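Putative cell surface protein (Streptococcus pyogenes, PDB 4OFQ) is probably an adhesin of the antigen I/II family, whose C-terminal beta-sandwich region would help the streptococcal cell surface attach to its targets. Local coordinates at residues 12-17 / 170-175; 16-21 / 182-187; 36-41 / 152-157; 228-233 / 300-305. All blocks are in the same frame, centred on the assembly; numbering follows the deposited sequence.

Contact 1 of 4, residues 12-17 / 170-175; sequences NLIQPT and TYQIDF
The ring of Pro16 lies against CB and the amide end of Gln172, and this pair carries most of the contact. Pro16 CB approaches Gln172 OE1 to 3.3 Å, while Pro16 CG rests 3.9 Å from Gln172 CB. Gln172 can reach over because CG stands anti to the backbone N (chi1 -180°) and the chain continues extended to its amide. The nitrogen of the same amide meets Ile14, whose CG2 methyl is 3.6 Å from Gln172 NE2, the two side chains at about a right angle; this methyl also touches Asp174 OD2 at 4.1 Å. Near Thr17, Thr170 sets OG1 4.0 Å from Pro16 CB. No hydrogen bond spans the two segments, so the first shell is packing of apolar groups against the aliphatic and polar parts of Gln172 and its neighbours.

The polar ends of Gln172, Asp174 and Thr170 are fixed from behind. Gln172 NE2 donates to Asp174 OD2 at 2.8 Å in a nearly straight bond (168°), with the oxygen in the amide plane and using its syn lone pair. NE2 also bonds to the carbonyl O of Asp46, which holds the amide rotation. Tyr50 OH bonds to Asp174 OD2, and Tyr66 OH to Thr170 OG1; Asp46 also bonds the backbone N of Gln15 through OD2, tying both segments to one residue.

Residues 14-17 run at 156° to residues 170-174, roughly antiparallel. The irregular lead-in to strand 17-20 thus covers one face of the mixed sheet at strand 164-174, as part of the beta sandwich.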
loop_
_atom_site.group_PDB
_atom_site.type_symbol
_atom_site.label_atom_id
_atom_site.label_comp_id
_atom_site.label_asym_id
_atom_site.label_seq_id
_atom_site.Cartn_x
_atom_site.Cartn_y
_atom_site.Cartn_z
ATOM N N ASN A 12 -27.182 5.264 17.959
ATOM C CA ASN A 12 -26.526 4.029 17.544
ATOM C C ASN A 12 -27.223 3.356 16.357
ATOM O O ASN A 12 -26.938 2.202 16.032
ATOM C CB ASN A 12 -26.377 3.054 18.723
ATOM C CG ASN A 12 -27.716 2.546 19.247
ATOM O OD1 ASN A 12 -28.756 3.175 19.046
ATOM N ND2 ASN A 12 -27.689 1.405 19.930
ATOM N N LEU A 13 -28.136 4.086 15.718
ATOM C CA LEU A 13 -28.845 3.593 14.540
ATOM C C LEU A 13 -28.437 4.357 13.277
ATOM O O LEU A 13 -28.771 3.959 12.162
ATOM C CB LEU A 13 -30.356 3.682 14.738
ATOM C CG LEU A 13 -30.950 2.708 15.761
ATOM C CD1 LEU A 13 -32.458 2.809 15.776
ATOM C CD2 LEU A 13 -30.499 1.270 15.467
ATOM N N ILE A 14 -27.741 5.472 13.460
ATOM C CA ILE A 14 -27.142 6.183 12.338
ATOM C C ILE A 14 -25.645 5.892 12.379
ATOM O O ILE A 14 -24.963 6.243 13.341
ATOM C CB ILE A 14 -27.420 7.696 12.428
ATOM C CG1 ILE A 14 -28.932 7.937 12.509
ATOM C CG2 ILE A 14 -26.810 8.428 11.241
ATOM C CD1 ILE A 14 -29.315 9.319 12.974
ATOM N N GLN A 15 -25.135 5.238 11.341
ATOM C CA GLN A 15 -23.779 4.708 11.395
ATOM C C GLN A 15 -23.091 4.799 10.041
ATOM O O GLN A 15 -23.225 3.896 9.211
ATOM C CB GLN A 15 -23.804 3.258 11.904
ATOM C CG GLN A 15 -22.438 2.587 12.012
ATOM C CD GLN A 15 -21.441 3.393 12.831
ATOM O OE1 GLN A 15 -21.805 4.052 13.810
ATOM N NE2 GLN A 15 -20.171 3.344 12.431
ATOM N N PRO A 16 -22.371 5.909 9.805
ATOM C CA PRO A 16 -21.520 5.985 8.614
ATOM C C PRO A 16 -20.436 4.919 8.731
ATOM O O PRO A 16 -20.003 4.574 9.833
ATOM C CB PRO A 16 -20.906 7.387 8.699
ATOM C CG PRO A 16 -20.991 7.757 10.150
ATOM C CD PRO A 16 -22.207 7.071 10.697
ATOM N N THR A 17 -20.017 4.363 7.608
ATOM C CA THR A 17 -19.030 3.298 7.659
ATOM C C THR A 17 -18.017 3.529 6.555
ATOM O O THR A 17 -18.300 4.251 5.608
ATOM C CB THR A 17 -19.683 1.920 7.455
ATOM O OG1 THR A 17 -20.310 1.883 6.166
ATOM C CG2 THR A 17 -20.726 1.637 8.534
ATOM N N THR A 170 -14.481 8.148 8.350
ATOM C CA THR A 170 -15.487 9.115 7.931
ATOM C C THR A 170 -16.359 9.605 9.091
ATOM O O THR A 170 -16.416 8.996 10.157
ATOM C CB THR A 170 -16.365 8.548 6.807
ATOM O OG1 THR A 170 -17.124 7.444 7.306
ATOM C CG2 THR A 170 -15.482 8.074 5.646
ATOM N N TYR A 171 -16.999 10.746 8.865
ATOM C CA TYR A 171 -17.965 11.325 9.766
ATOM C C TYR A 171 -19.131 11.789 8.916
ATOM O O TYR A 171 -18.981 12.072 7.728
ATOM C CB TYR A 171 -17.382 12.542 10.468
ATOM C CG TYR A 171 -16.174 12.264 11.328
ATOM C CD1 TYR A 171 -16.309 11.630 12.550
ATOM C CD2 TYR A 171 -14.906 12.680 10.944
ATOM C CE1 TYR A 171 -15.212 11.398 13.350
ATOM C CE2 TYR A 171 -13.800 12.439 11.743
ATOM C CZ TYR A 171 -13.965 11.799 12.943
ATOM O OH TYR A 171 -12.882 11.551 13.758
ATOM N N GLN A 172 -20.288 11.901 9.544
ATOM C CA GLN A 172 -21.501 12.325 8.867
ATOM C C GLN A 172 -22.156 13.368 9.762
ATOM O O GLN A 172 -22.273 13.154 10.972
ATOM C CB GLN A 172 -22.380 11.095 8.748
ATOM C CG GLN A 172 -23.696 11.243 8.083
ATOM C CD GLN A 172 -24.353 9.887 7.915
ATOM O OE1 GLN A 172 -23.681 8.897 7.591
ATOM N NE2 GLN A 172 -25.657 9.828 8.139
ATOM N N ILE A 173 -22.546 14.509 9.188
ATOM C CA ILE A 173 -23.226 15.544 9.962
ATOM C C ILE A 173 -24.551 15.865 9.289
ATOM O O ILE A 173 -24.576 16.449 8.204
ATOM C CB ILE A 173 -22.391 16.844 10.104
ATOM C CG1 ILE A 173 -20.974 16.539 10.606
ATOM C CG2 ILE A 173 -23.102 17.848 11.019
ATOM C CD1 ILE A 173 -20.058 17.761 10.590
ATOM N N ASP A 174 -25.641 15.460 9.938
ATOM C CA ASP A 174 -26.980 15.618 9.400
ATOM C C ASP A 174 -27.754 16.558 10.314
ATOM O O ASP A 174 -27.809 16.348 11.527
ATOM C CB ASP A 174 -27.709 14.272 9.363
ATOM C CG ASP A 174 -26.881 13.170 8.725
ATOM O OD1 ASP A 174 -26.170 13.459 7.738
ATOM O OD2 ASP A 174 -26.957 12.016 9.207
ATOM N N PHE A 175 -28.358 17.580 9.724
ATOM C CA PHE A 175 -29.101 18.577 10.477
ATOM C C PHE A 175 -28.250 19.146 11.609
ATOM O O PHE A 175 -28.791 19.490 12.661
ATOM C CB PHE A 175 -30.373 17.975 11.109
ATOM C CG PHE A 175 -31.116 17.019 10.223
ATOM C CD1 PHE A 175 -31.964 17.486 9.227
ATOM C CD2 PHE A 175 -31.002 15.649 10.416
ATOM C CE1 PHE A 175 -32.662 16.597 8.419
ATOM C CE2 PHE A 175 -31.697 14.753 9.615
ATOM C CZ PHE A 175 -32.531 15.227 8.617
#

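Contact 2 of 4, residues 16-21 / 182-187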
loop_
_atom_site.group_PDB
_atom_site.type_symbol
_atom_site.label_atom_id
_atom_site.label_comp_id
_atom_site.label_asym_id
_atom_site.label_seq_id
_atom_site.Cartn_x
_atom_site.Cartn_y
_atom_site.Cartn_z
ATOM N N PRO A 16 -22.371 5.909 9.805
ATOM C CA PRO A 16 -21.520 5.985 8.614
ATOM C C PRO A 16 -20.436 4.919 8.731
ATOM O O PRO A 16 -20.003 4.574 9.833
ATOM C CB PRO A 16 -20.906 7.387 8.699
ATOM C CG PRO A 16 -20.991 7.757 10.150
ATOM C CD PRO A 16 -22.207 7.071 10.697
ATOM N N THR A 17 -20.017 4.363 7.608
ATOM C CA THR A 17 -19.030 3.298 7.659
ATOM C C THR A 17 -18.017 3.529 6.555
ATOM O O THR A 17 -18.300 4.251 5.608
ATOM C CB THR A 17 -19.683 1.920 7.455
ATOM O OG1 THR A 17 -20.310 1.883 6.166
ATOM C CG2 THR A 17 -20.726 1.637 8.534
ATOM N N LYS A 18 -16.835 2.939 6.693
ATOM C CA LYS A 18 -15.933 2.832 5.559
ATOM C C LYS A 18 -15.237 1.468 5.591
ATOM O O LYS A 18 -15.077 0.865 6.661
ATOM C CB LYS A 18 -14.912 3.974 5.548
ATOM C CG LYS A 18 -14.041 4.008 4.282
ATOM C CD LYS A 18 -13.248 5.311 4.162
ATOM C CE LYS A 18 -12.096 5.417 5.176
ATOM N NZ LYS A 18 -11.293 6.663 4.915
ATOM N N THR A 19 -14.886 0.963 4.410
ATOM C CA THR A 19 -14.048 -0.222 4.302
ATOM C C THR A 19 -13.003 0.029 3.212
ATOM O O THR A 19 -13.108 0.991 2.461
ATOM C CB THR A 19 -14.872 -1.474 3.988
ATOM O OG1 THR A 19 -14.038 -2.637 4.101
ATOM C CG2 THR A 19 -15.450 -1.380 2.592
ATOM N N ILE A 20 -11.971 -0.804 3.166
ATOM C CA ILE A 20 -10.979 -0.727 2.110
ATOM C C ILE A 20 -11.021 -2.085 1.415
ATOM O O ILE A 20 -11.159 -3.122 2.073
ATOM C CB ILE A 20 -9.559 -0.419 2.676
ATOM C CG1 ILE A 20 -8.515 -0.398 1.554
ATOM C CG2 ILE A 20 -9.158 -1.434 3.770
ATOM C CD1 ILE A 20 -7.140 0.024 2.028
ATOM N N VAL A 21 -10.919 -2.091 0.088
ATOM C CA VAL A 21 -11.153 -3.317 -0.670
ATOM C C VAL A 21 -10.003 -3.634 -1.622
ATOM O O VAL A 21 -9.317 -2.728 -2.109
ATOM C CB VAL A 21 -12.467 -3.243 -1.470
ATOM C CG1 VAL A 21 -13.660 -3.105 -0.523
ATOM C CG2 VAL A 21 -12.425 -2.078 -2.449
ATOM N N ASN A 182 -16.355 3.981 11.599
ATOM C CA ASN A 182 -15.270 3.117 12.055
ATOM C C ASN A 182 -13.905 3.569 11.538
ATOM O O ASN A 182 -13.801 4.177 10.467
ATOM C CB ASN A 182 -15.523 1.692 11.578
ATOM C CG ASN A 182 -15.658 1.612 10.074
ATOM O OD1 ASN A 182 -16.504 2.290 9.484
ATOM N ND2 ASN A 182 -14.785 0.837 9.437
ATOM N N ILE A 183 -12.847 3.252 12.272
ATOM C CA ILE A 183 -11.505 3.588 11.789
ATOM C C ILE A 183 -10.904 2.437 10.992
ATOM O O ILE A 183 -10.615 1.371 11.541
ATOM C CB ILE A 183 -10.569 3.968 12.957
ATOM C CG1 ILE A 183 -11.144 5.166 13.709
ATOM C CG2 ILE A 183 -9.174 4.308 12.459
ATOM C CD1 ILE A 183 -10.449 5.448 15.032
ATOM N N VAL A 184 -10.720 2.651 9.691
ATOM C CA VAL A 184 -10.080 1.651 8.853
ATOM C C VAL A 184 -8.569 1.770 9.040
ATOM O O VAL A 184 -7.999 2.853 8.895
ATOM C CB VAL A 184 -10.450 1.852 7.378
ATOM C CG1 VAL A 184 -9.806 0.770 6.502
ATOM C CG2 VAL A 184 -11.972 1.850 7.215
ATOM N N VAL A 185 -7.925 0.659 9.368
ATOM C CA VAL A 185 -6.495 0.671 9.636
ATOM C C VAL A 185 -5.746 -0.272 8.705
ATOM O O VAL A 185 -6.147 -1.424 8.534
ATOM C CB VAL A 185 -6.199 0.228 11.082
ATOM C CG1 VAL A 185 -4.682 0.167 11.347
ATOM C CG2 VAL A 185 -6.919 1.139 12.084
ATOM N N ASN A 186 -4.645 0.207 8.132
ATOM C CA ASN A 186 -3.752 -0.672 7.392
ATOM C C ASN A 186 -2.322 -0.417 7.783
ATOM O O ASN A 186 -1.957 0.713 8.079
ATOM C CB ASN A 186 -3.931 -0.468 5.897
ATOM C CG ASN A 186 -5.294 -0.881 5.443
ATOM O OD1 ASN A 186 -6.226 -0.071 5.400
ATOM N ND2 ASN A 186 -5.437 -2.156 5.138
ATOM N N HIS A 187 -1.513 -1.474 7.782
ATOM C CA HIS A 187 -0.119 -1.343 8.165
ATOM C C HIS A 187 0.719 -1.228 6.908
ATOM O O HIS A 187 0.524 -1.981 5.950
ATOM C CB HIS A 187 0.312 -2.553 9.005
ATOM C CG HIS A 187 1.699 -2.446 9.560
ATOM N ND1 HIS A 187 2.709 -3.319 9.214
ATOM C CD2 HIS A 187 2.243 -1.573 10.443
ATOM C CE1 HIS A 187 3.817 -2.987 9.856
ATOM N NE2 HIS A 187 3.559 -1.936 10.614
#
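Lys18 and Ile20 pack against Asn182, Val184 and Asn186 where strand 17-20, at the edge of the antiparallel sheet beside strand 38-45, comes close to strand 177-188 of the mixed sheet. The strand segments run almost parallel, 11° apart, with their axes 6.7 Å from each other, and the bonds between them come from a side chain. Asn182 grips both backbone polar atoms of Lys18, much as a neighbouring strand would. Its OD1 accepts from Lys18 N at 2.9 Å on a lone pair, and its ND2 donates to Lys18 O at 2.8 Å in a bond of 170° that lies in the amide plane. The amide gets there with CG between the backbone N and the carbonyl carbon (chi1 57°).

Further along, Val184 presses CG2 to within 3.3 Å of Lys18 O and CG1 to within 3.6 Å of Ile20 CG2. Ile20 and Asn186 then meet tip to tip, Ile20 CD1 at 3.5 Å from Asn186 OD1, while Asn186 ND2 bonds to the carbonyls of Ile28 and Lys31. The lysine chain passes over Val184 CG2 and bends at chi3. Beyond the bend, Lys18 NZ is covalently joined to CG of Asn168 and hydrogen-bonded to Asp68 OD2. Such a Lys-Asn isopeptide bond with an adjoining acid is well known from Gram-positive surface proteins, and here it ties the two sheets together covalently.

Contact 3 of 4, residues 36-41 / 152-157; sequences NSTLTY and NLSFKL
Thr40 and Ser154 sit opposite each other in an antiparallel beta pairing between strands 38-45 and 149-157, whose segments run at 155° in one sheet of the sandwich. Hydrogen-bonded pairs alternate with non-hydrogen-bonded ones. In the first of the former, Leu39 N donates to Phe155 O at 2.8 Å and Phe155 N returns a bond to Leu39 O at 2.9 Å; in the second, Tyr41 N reaches Leu153 O at 2.8 Å and Leu153 N reaches Tyr41 O at 3.0 Å. Leu39 O is met by the CA of Ser154 as well, in a CA-H...O contact. Beyond the Leu39-Phe155 pair a water accepts from Leu157 N; it lies unusually close to Ser37 O, and its bond there is doubtful.

Side chains on the Thr40 face find polar partners too. Thr40 OG1 and Ser154 OG share a hydrogen bond of 2.9 Å, and the serine oxygen is also bonded by Asn83 ND2, which serves Asn152 OD1 as well. In Lys156 the bend at chi2 (-77°) turns CD toward Thr38, and the extended remainder carries NZ to Thr38 OG1, to which it donates at 2.7 Å.

On the Leu39 and Tyr41 face, backed by Ile166 and Ile75, side chains meet carbon on carbon: Leu39 CD1 meets Leu157 CD2 at 3.8 Å. Here the Tyr41 and Phe155 side chains cross at about a right angle, and Phe155 CD2 touches the edge of the tyrosine ring, 3.7 Å from Tyr41 CE2.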
loop_
_atom_site.group_PDB
_atom_site.type_symbol
_atom_site.label_atom_id
_atom_site.label_comp_id
_atom_site.label_asym_id
_atom_site.label_seq_id
_atom_site.Cartn_x
_atom_site.Cartn_y
_atom_site.Cartn_z
ATOM N N ASN A 36 3.799 1.714 -2.724
ATOM C CA ASN A 36 3.169 2.176 -3.958
ATOM C C ASN A 36 1.715 1.723 -4.125
ATOM O O ASN A 36 1.149 1.872 -5.205
ATOM C CB ASN A 36 4.021 1.781 -5.185
ATOM C CG ASN A 36 4.030 0.266 -5.448
ATOM O OD1 ASN A 36 3.298 -0.501 -4.810
ATOM N ND2 ASN A 36 4.855 -0.164 -6.405
ATOM N N SER A 37 1.126 1.144 -3.077
ATOM C CA SER A 37 -0.265 0.657 -3.137
ATOM C C SER A 37 -1.269 1.784 -3.361
ATOM O O SER A 37 -1.067 2.910 -2.904
ATOM C CB SER A 37 -0.655 -0.093 -1.849
ATOM O OG SER A 37 0.111 -1.288 -1.691
ATOM N N THR A 38 -2.343 1.475 -4.075
ATOM C CA THR A 38 -3.478 2.387 -4.175
ATOM C C THR A 38 -4.464 1.895 -3.150
ATOM O O THR A 38 -4.791 0.716 -3.146
ATOM C CB THR A 38 -4.134 2.312 -5.564
ATOM O OG1 THR A 38 -3.175 2.690 -6.562
ATOM C CG2 THR A 38 -5.352 3.247 -5.641
ATOM N N LEU A 39 -4.908 2.781 -2.259
ATOM C CA LEU A 39 -5.913 2.419 -1.277
ATOM C C LEU A 39 -7.298 2.819 -1.771
ATOM O O LEU A 39 -7.592 4.007 -1.918
ATOM C CB LEU A 39 -5.629 3.112 0.063
ATOM C CG LEU A 39 -4.184 2.942 0.531
ATOM C CD1 LEU A 39 -3.985 3.588 1.884
ATOM C CD2 LEU A 39 -3.860 1.459 0.592
ATOM N N THR A 40 -8.159 1.828 -1.981
ATOM C CA THR A 40 -9.513 2.106 -2.445
ATOM C C THR A 40 -10.529 1.832 -1.354
ATOM O O THR A 40 -10.686 0.693 -0.913
ATOM C CB THR A 40 -9.854 1.298 -3.701
ATOM O OG1 THR A 40 -8.997 1.724 -4.769
ATOM C CG2 THR A 40 -11.320 1.537 -4.117
ATOM N N TYR A 41 -11.189 2.898 -0.913
ATOM C CA TYR A 41 -12.176 2.829 0.143
ATOM C C TYR A 41 -13.575 2.938 -0.423
ATOM O O TYR A 41 -13.810 3.636 -1.427
ATOM C CB TYR A 41 -11.971 3.981 1.127
ATOM C CG TYR A 41 -10.640 4.004 1.843
ATOM C CD1 TYR A 41 -10.413 3.197 2.960
ATOM C CD2 TYR A 41 -9.629 4.871 1.440
ATOM C CE1 TYR A 41 -9.196 3.233 3.632
ATOM C CE2 TYR A 41 -8.422 4.920 2.097
ATOM C CZ TYR A 41 -8.211 4.105 3.201
ATOM O OH TYR A 41 -7.001 4.147 3.844
ATOM N N ASN A 152 -16.863 6.118 -3.469
ATOM C CA ASN A 152 -15.787 5.208 -3.843
ATOM C C ASN A 152 -14.551 6.051 -4.140
ATOM O O ASN A 152 -14.527 6.785 -5.125
ATOM C CB ASN A 152 -16.208 4.401 -5.065
ATOM C CG ASN A 152 -15.306 3.225 -5.319
ATOM O OD1 ASN A 152 -14.117 3.389 -5.578
ATOM N ND2 ASN A 152 -15.876 2.026 -5.284
ATOM N N LEU A 153 -13.538 5.947 -3.275
ATOM C CA LEU A 153 -12.435 6.903 -3.222
ATOM C C LEU A 153 -11.101 6.174 -3.281
ATOM O O LEU A 153 -10.931 5.185 -2.579
ATOM C CB LEU A 153 -12.480 7.640 -1.876
ATOM C CG LEU A 153 -13.813 8.283 -1.486
ATOM C CD1 LEU A 153 -13.753 8.903 -0.074
ATOM C CD2 LEU A 153 -14.187 9.332 -2.532
ATOM N N SER A 154 -10.157 6.654 -4.088
ATOM C CA SER A 154 -8.821 6.036 -4.115
ATOM C C SER A 154 -7.735 7.035 -3.730
ATOM O O SER A 154 -7.686 8.134 -4.290
ATOM C CB SER A 154 -8.513 5.465 -5.508
ATOM O OG SER A 154 -9.424 4.425 -5.829
ATOM N N PHE A 155 -6.844 6.637 -2.813
ATOM C CA PHE A 155 -5.708 7.470 -2.405
ATOM C C PHE A 155 -4.384 6.734 -2.651
ATOM O O PHE A 155 -4.324 5.492 -2.580
ATOM C CB PHE A 155 -5.742 7.762 -0.898
ATOM C CG PHE A 155 -6.885 8.639 -0.439
ATOM C CD1 PHE A 155 -6.795 10.031 -0.514
ATOM C CD2 PHE A 155 -8.006 8.076 0.157
ATOM C CE1 PHE A 155 -7.825 10.832 -0.049
ATOM C CE2 PHE A 155 -9.050 8.879 0.625
ATOM C CZ PHE A 155 -8.949 10.253 0.531
ATOM N N LYS A 156 -3.325 7.505 -2.892
ATOM C CA LYS A 156 -1.948 6.996 -2.798
ATOM C C LYS A 156 -1.305 7.440 -1.471
ATOM O O LYS A 156 -1.756 8.403 -0.843
ATOM C CB LYS A 156 -1.098 7.555 -3.935
ATOM C CG LYS A 156 -1.760 7.495 -5.299
ATOM C CD LYS A 156 -1.727 6.108 -5.895
ATOM C CE LYS A 156 -2.362 6.123 -7.289
ATOM N NZ LYS A 156 -2.309 4.787 -7.974
ATOM N N LEU A 157 -0.238 6.750 -1.070
ATOM C CA LEU A 157 0.544 7.130 0.114
ATOM C C LEU A 157 1.583 8.216 -0.222
ATOM O O LEU A 157 2.027 8.332 -1.366
ATOM C CB LEU A 157 1.283 5.903 0.654
ATOM C CG LEU A 157 0.416 4.710 1.072
ATOM C CD1 LEU A 157 1.278 3.516 1.479
ATOM C CD2 LEU A 157 -0.498 5.132 2.213
HETATM O O HOH W 1 0.830 4.557 -2.673
#

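Contact 4 of 4, residues 228-233 / 300-305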
loop_
_atom_site.group_PDB
_atom_site.type_symbol
_atom_site.label_atom_id
_atom_site.label_comp_id
_atom_site.label_asym_id
_atom_site.label_seq_id
_atom_site.Cartn_x
_atom_site.Cartn_y
_atom_site.Cartn_z
ATOM N N THR A 228 2.378 -12.666 5.845
ATOM C CA THR A 228 0.992 -13.095 5.752
ATOM C C THR A 228 0.096 -11.988 6.281
ATOM O O THR A 228 0.587 -11.005 6.839
ATOM C CB THR A 228 0.722 -14.397 6.535
ATOM O OG1 THR A 228 1.008 -14.187 7.921
ATOM C CG2 THR A 228 1.596 -15.522 6.015
ATOM N N ASN A 229 -1.211 -12.160 6.101
ATOM C CA ASN A 229 -2.191 -11.128 6.440
ATOM C C ASN A 229 -1.916 -9.814 5.693
ATOM O O ASN A 229 -1.997 -8.715 6.252
ATOM C CB ASN A 229 -2.274 -10.921 7.956
ATOM C CG ASN A 229 -3.632 -10.401 8.403
ATOM O OD1 ASN A 229 -3.716 -9.430 9.150
ATOM N ND2 ASN A 229 -4.700 -11.044 7.939
ATOM N N ARG A 230 -1.569 -9.960 4.420
ATOM C CA ARG A 230 -1.358 -8.832 3.533
ATOM C C ARG A 230 -2.629 -8.620 2.698
ATOM O O ARG A 230 -3.476 -9.519 2.600
ATOM C CB ARG A 230 -0.159 -9.106 2.625
ATOM C CG ARG A 230 -0.328 -10.378 1.803
ATOM C CD ARG A 230 0.836 -10.570 0.890
ATOM N NE ARG A 230 0.713 -11.759 0.064
ATOM C CZ ARG A 230 1.184 -12.950 0.403
ATOM N NH1 ARG A 230 1.800 -13.116 1.572
ATOM N NH2 ARG A 230 1.034 -13.972 -0.428
ATOM N N GLY A 231 -2.769 -7.434 2.111
ATOM C CA GLY A 231 -3.943 -7.113 1.317
ATOM C C GLY A 231 -3.730 -7.179 -0.191
ATOM O O GLY A 231 -4.473 -6.557 -0.965
ATOM N N TYR A 232 -2.737 -7.954 -0.616
ATOM C CA TYR A 232 -2.362 -8.004 -2.024
ATOM C C TYR A 232 -1.768 -9.356 -2.392
ATOM O O TYR A 232 -1.240 -10.074 -1.542
ATOM C CB TYR A 232 -1.322 -6.922 -2.341
ATOM C CG TYR A 232 -0.093 -7.009 -1.458
ATOM C CD1 TYR A 232 -0.050 -6.350 -0.233
ATOM C CD2 TYR A 232 1.014 -7.754 -1.844
ATOM C CE1 TYR A 232 1.049 -6.430 0.583
ATOM C CE2 TYR A 232 2.120 -7.837 -1.041
ATOM C CZ TYR A 232 2.139 -7.177 0.170
ATOM O OH TYR A 232 3.243 -7.276 0.979
ATOM N N ASP A 233 -1.836 -9.668 -3.676
ATOM C CA ASP A 233 -1.156 -10.832 -4.237
ATOM C C ASP A 233 0.135 -10.395 -4.909
ATOM O O ASP A 233 0.388 -9.200 -5.062
ATOM C CB ASP A 233 -2.082 -11.518 -5.233
ATOM C CG ASP A 233 -3.389 -11.911 -4.601
ATOM O OD1 ASP A 233 -3.332 -12.556 -3.540
ATOM O OD2 ASP A 233 -4.463 -11.538 -5.124
ATOM N N ALA A 300 1.604 -15.891 -9.087
ATOM C CA ALA A 300 0.150 -15.822 -8.986
ATOM C C ALA A 300 -0.456 -16.969 -8.165
ATOM O O ALA A 300 -1.611 -16.891 -7.728
ATOM C CB ALA A 300 -0.479 -15.753 -10.374
ATOM N N LYS A 301 0.323 -18.025 -7.952
ATOM C CA LYS A 301 -0.162 -19.196 -7.231
ATOM C C LYS A 301 0.097 -19.158 -5.720
ATOM O O LYS A 301 -0.420 -20.001 -4.989
ATOM C CB LYS A 301 0.437 -20.475 -7.837
ATOM C CG LYS A 301 0.028 -20.713 -9.290
ATOM C CD LYS A 301 0.703 -21.952 -9.853
ATOM C CE LYS A 301 0.110 -22.342 -11.199
ATOM N NZ LYS A 301 0.694 -23.619 -11.692
ATOM N N VAL A 302 0.893 -18.195 -5.251
ATOM C CA VAL A 302 1.195 -18.094 -3.823
ATOM C C VAL A 302 -0.013 -17.507 -3.092
ATOM O O VAL A 302 -0.474 -16.424 -3.427
ATOM C CB VAL A 302 2.467 -17.241 -3.563
ATOM C CG1 VAL A 302 2.782 -17.159 -2.064
ATOM C CG2 VAL A 302 3.650 -17.827 -4.308
ATOM N N VAL A 303 -0.537 -18.222 -2.102
ATOM C CA VAL A 303 -1.732 -17.747 -1.400
ATOM C C VAL A 303 -1.424 -16.640 -0.385
ATOM O O VAL A 303 -0.285 -16.483 0.042
ATOM C CB VAL A 303 -2.510 -18.915 -0.746
ATOM C CG1 VAL A 303 -3.008 -19.864 -1.819
ATOM C CG2 VAL A 303 -1.639 -19.658 0.259
ATOM N N ARG A 304 -2.430 -15.859 -0.002
ATOM C CA ARG A 304 -2.187 -14.737 0.905
ATOM C C ARG A 304 -1.874 -15.159 2.325
ATOM O O ARG A 304 -1.264 -14.408 3.080
ATOM C CB ARG A 304 -3.372 -13.776 0.921
ATOM C CG ARG A 304 -3.194 -12.653 -0.030
ATOM C CD ARG A 304 -4.336 -11.693 0.041
ATOM N NE ARG A 304 -4.671 -11.254 -1.300
ATOM C CZ ARG A 304 -5.606 -10.359 -1.574
ATOM N NH1 ARG A 304 -6.295 -9.789 -0.588
ATOM N NH2 ARG A 304 -5.842 -10.031 -2.837
ATOM N N SER A 305 -2.293 -16.360 2.695
ATOM C CA SER A 305 -2.002 -16.865 4.025
ATOM C C SER A 305 -0.590 -17.444 4.109
ATOM O O SER A 305 -0.207 -18.007 5.141
ATOM C CB SER A 305 -3.022 -17.929 4.419
ATOM O OG SER A 305 -3.135 -18.882 3.387
HETATM O O HOH W 2 -0.952 -13.857 -2.535
HETATM O O HOH W 3 -6.228 -10.396 2.430
#
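Arg304 and Asp233 form the salt bridge at the heart of this contact. The guanidinium grips the carboxylate side-on with two nitrogens: Arg304 NE donates to Asp233 OD1 at 2.9 Å (174°) and NH2 to Asp233 OD2 at 3.1 Å. Both oxygens lie in the guanidinium plane, yet both are met from above the carboxylate plane, since the two flat groups are turned 49° apart. The bend at chi3 (-140°) places NE for the first bond. Each partner has a second ion pair: Asp22 OD2 meets Arg304 NH1, and Lys24 NZ meets Asp233 OD2.

Packing over the flat groups adds to the charges. One face of the Arg304 guanidinium lies on the backbone, with Tyr232 N 3.8 Å above its plane and over its centre. Arg304 CA in turn covers one face of the Arg230 guanidinium, 3.6 Å above that plane. Thr228 sets its CG2 methyl 3.2 Å from the carbonyl oxygen of Ser305, Ser305 O.

Other polar contacts gather round Arg230. Its NE makes a weak bond to Tyr232 O, and NH1 donates to the carbonyls of Ser306 and Pro227. One water accepts from Arg230 NH2; another bridges Arg230 O and Arg304 NH1.

Both segments are loops. Residues 228-233 lead from strand 216-222 to strand 237-242, and residues 300-305 connect helix 296-299 with strand 310-318. Val302 and Val303 rest on strand 261-262, while Asn229 and Gly231 hydrogen-bond through the backbone to Ser32 of strand 32-33.

In the fold
Contacts 1 and 2 share Pro16 and Thr17 and touch through Thr170 CG2 and Lys18 CD, 3.9 Å apart, so one continuous piece of chain is laid along two neighbouring strands of the mixed sheet. Contact 3, nested in the loop that contact 2 closes, continues the opposing sheet: Val21 N lies 3.0 Å from Thr40 O, and the contact centres are 12 Å apart. The bound calcium ion, held at Asp69, Tyr70, Val124 and Glu126, is about 9 Å from the side chains of Lys18 and Phe155. Contact 4 belongs to the other family region, about 5 Å from contact 3 between nearest atoms; Asp22 and Lys24, just past contact 2, form salt bridges with its Arg304 and Asp233, linking the two regions.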